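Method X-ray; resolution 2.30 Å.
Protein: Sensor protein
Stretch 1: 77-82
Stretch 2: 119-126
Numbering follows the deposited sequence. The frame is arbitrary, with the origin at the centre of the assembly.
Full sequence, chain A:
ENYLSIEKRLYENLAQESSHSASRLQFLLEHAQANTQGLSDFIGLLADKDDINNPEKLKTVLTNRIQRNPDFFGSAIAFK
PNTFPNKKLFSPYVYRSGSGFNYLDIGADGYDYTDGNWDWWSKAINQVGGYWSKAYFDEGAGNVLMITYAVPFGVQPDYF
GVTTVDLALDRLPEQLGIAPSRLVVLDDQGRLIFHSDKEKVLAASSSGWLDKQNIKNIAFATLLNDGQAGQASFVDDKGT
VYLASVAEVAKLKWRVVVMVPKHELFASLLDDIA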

# COMPACT_ATOMS: atom_id res chain seq x y z
N ILE A 77 12.14 5.05 11.33
CA ILE A 77 12.30 4.49 12.66
C ILE A 77 11.82 5.52 13.65
O ILE A 77 12.49 6.52 13.88
N ALA A 78 10.65 5.27 14.26
CA ALA A 78 9.91 6.28 14.98
C ALA A 78 9.75 5.85 16.45
O ALA A 78 9.35 4.72 16.71
N PHE A 79 10.14 6.69 17.41
CA PHE A 79 10.17 6.26 18.85
C PHE A 79 8.99 6.86 19.64
O PHE A 79 8.51 7.93 19.28
N LYS A 80 8.52 6.16 20.67
CA LYS A 80 7.56 6.75 21.61
C LYS A 80 8.05 8.11 22.13
O LYS A 80 9.24 8.32 22.30
N PRO A 81 7.11 9.03 22.43
CA PRO A 81 7.46 10.34 23.02
C PRO A 81 8.38 10.17 24.25
O PRO A 81 8.04 9.42 25.15
N ASN A 82 9.55 10.83 24.27
CA ASN A 82 10.39 10.85 25.49
C ASN A 82 11.18 9.58 25.80
O ASN A 82 11.67 9.42 26.93
N ASP A 119 -2.29 6.90 11.11
CA ASP A 119 -2.54 5.45 11.22
C ASP A 119 -1.29 4.68 11.50
O ASP A 119 -1.23 3.84 12.43
N TRP A 120 -0.27 4.96 10.67
CA TRP A 120 0.95 4.17 10.75
C TRP A 120 1.65 4.15 12.10
O TRP A 120 2.45 3.25 12.36
N TRP A 121 1.41 5.19 12.90
CA TRP A 121 1.91 5.25 14.27
C TRP A 121 0.80 4.72 15.23
O TRP A 121 1.01 3.75 15.92
N SER A 122 -0.37 5.34 15.22
CA SER A 122 -1.40 5.09 16.23
C SER A 122 -1.80 3.61 16.26
O SER A 122 -1.85 2.99 17.34
N LYS A 123 -2.11 3.03 15.10
CA LYS A 123 -2.62 1.66 15.11
C LYS A 123 -1.58 0.68 15.66
O LYS A 123 -1.88 -0.23 16.44
N ALA A 124 -0.32 0.97 15.33
CA ALA A 124 0.77 -0.00 15.15
C ALA A 124 1.75 -0.11 16.37
O ALA A 124 2.49 -1.14 16.51
N ILE A 125 1.77 0.92 17.22
CA ILE A 125 2.70 0.93 18.40
C ILE A 125 2.49 -0.29 19.36
O ILE A 125 3.41 -0.70 20.12
N ASN A 126 1.31 -0.92 19.34
CA ASN A 126 1.33 -2.28 19.90
C ASN A 126 0.52 -3.42 19.23
O ASN A 126 -0.05 -4.24 19.91

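This is a small, largely apolar contact in which two neighbouring tryptophans of a helical segment reach a strand end and the loop after it, burying 237 Å² with no hydrogen bond across. The backbones stay well apart, with the CA atoms of Ala78 and Trp121 8.1 Å from each other, and the gap is bridged by long side chains, chiefly the two indoles, with Lys80 reaching across from the other side.

Trp121 does most of this. Its CA-to-CB bond points toward the strand, and with chi1 t (171°) the six-membered part of the indole lies along the backbone: Trp121 CZ3 comes 3.5 Å from Ala78 O, at the ring edge, and Trp121 CH2 sits 3.4 Å from Lys80 N. Trp120 starts sideways, but chi1 p (71°) brings its ring edge in, placing Trp120 CZ3 3.7 Å from Ala78 CB. That small methyl, pointing toward the helix, thus meets both indoles, with Trp121 CZ3 4.1 Å from the same Ala78 CB. Ile77 and Phe79, both chi1 m, point away, as strand alternation predicts.

Beyond the strand, Lys80 leaves sideways with an off-rotamer chi1 (-106°) and extends past Trp121, Lys80 CG lying 4.1 Å from Trp121 CZ2. Lys80 NZ ends 3.7 Å from CG1 of Ile125 (chi1 t, chi2 p), while Lys80 NZ is hydrogen-bonded elsewhere in the structure.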

# COMPACT_ATOMS: atom_id res chain seq x y z
CB ILE A 77 13.76 4.18 12.98
CG1 ILE A 77 14.28 3.12 12.00
CG2 ILE A 77 13.88 3.76 14.55
CD1 ILE A 77 15.74 2.79 12.23
CB ALA A 78 8.60 6.50 14.31
CB PHE A 79 11.52 6.64 19.56
CG PHE A 79 12.73 5.96 18.97
CD1 PHE A 79 13.18 4.74 19.46
CD2 PHE A 79 13.37 6.50 17.90
CE1 PHE A 79 14.26 4.12 18.89
CE2 PHE A 79 14.47 5.88 17.32
CZ PHE A 79 14.91 4.70 17.82
CB LYS A 80 7.38 5.84 22.80
CG LYS A 80 6.11 5.08 22.87
CD LYS A 80 6.06 4.38 24.25
CE LYS A 80 4.67 3.84 24.56
NZ LYS A 80 4.43 2.57 23.84
CB PRO A 81 6.10 10.88 23.47
CG PRO A 81 5.06 10.13 22.66
CD PRO A 81 5.66 8.77 22.45
CB ASN A 82 9.55 11.22 26.73
CG ASN A 82 9.06 12.64 26.66
OD1 ASN A 82 7.86 12.90 26.65
ND2 ASN A 82 9.98 13.54 26.47
CB ASP A 119 -3.08 4.90 9.88
CG ASP A 119 -4.56 4.62 9.92
OD1 ASP A 119 -5.17 5.12 10.92
OD2 ASP A 119 -5.06 3.88 8.99
CB TRP A 120 1.94 4.59 9.65
CG TRP A 120 2.59 5.93 9.80
CD1 TRP A 120 2.29 7.11 9.09
CD2 TRP A 120 3.75 6.23 10.59
NE1 TRP A 120 3.16 8.10 9.44
CE2 TRP A 120 4.05 7.62 10.37
CE3 TRP A 120 4.56 5.46 11.47
CZ2 TRP A 120 5.17 8.24 10.94
CZ3 TRP A 120 5.68 6.10 12.10
CH2 TRP A 120 5.98 7.49 11.82
CB TRP A 121 2.29 6.68 14.68
CG TRP A 121 2.57 6.69 16.16
CD1 TRP A 121 1.69 7.01 17.17
CD2 TRP A 121 3.78 6.25 16.82
NE1 TRP A 121 2.30 6.86 18.38
CE2 TRP A 121 3.56 6.36 18.22
CE3 TRP A 121 5.02 5.76 16.36
CZ2 TRP A 121 4.53 6.04 19.17
CZ3 TRP A 121 6.01 5.41 17.33
CH2 TRP A 121 5.75 5.58 18.73
CB SER A 122 -2.62 5.92 15.92
OG SER A 122 -2.36 7.29 15.99
CB LYS A 123 -3.12 1.26 13.72
CG LYS A 123 -4.54 1.69 13.49
CD LYS A 123 -5.42 1.11 14.62
CE LYS A 123 -6.94 1.17 14.33
NZ LYS A 123 -7.70 0.92 15.62
CB ALA A 124 1.53 0.38 13.85
CB ILE A 125 2.75 2.35 19.16
CG1 ILE A 125 3.85 2.38 20.24
CG2 ILE A 125 1.37 2.74 19.77
CD1 ILE A 125 5.25 1.88 19.78
CB ASN A 126 1.32 -2.32 21.45
CG ASN A 126 0.00 -1.90 22.06
OD1 ASN A 126 -0.59 -0.89 21.67
ND2 ASN A 126 -0.44 -2.66 23.03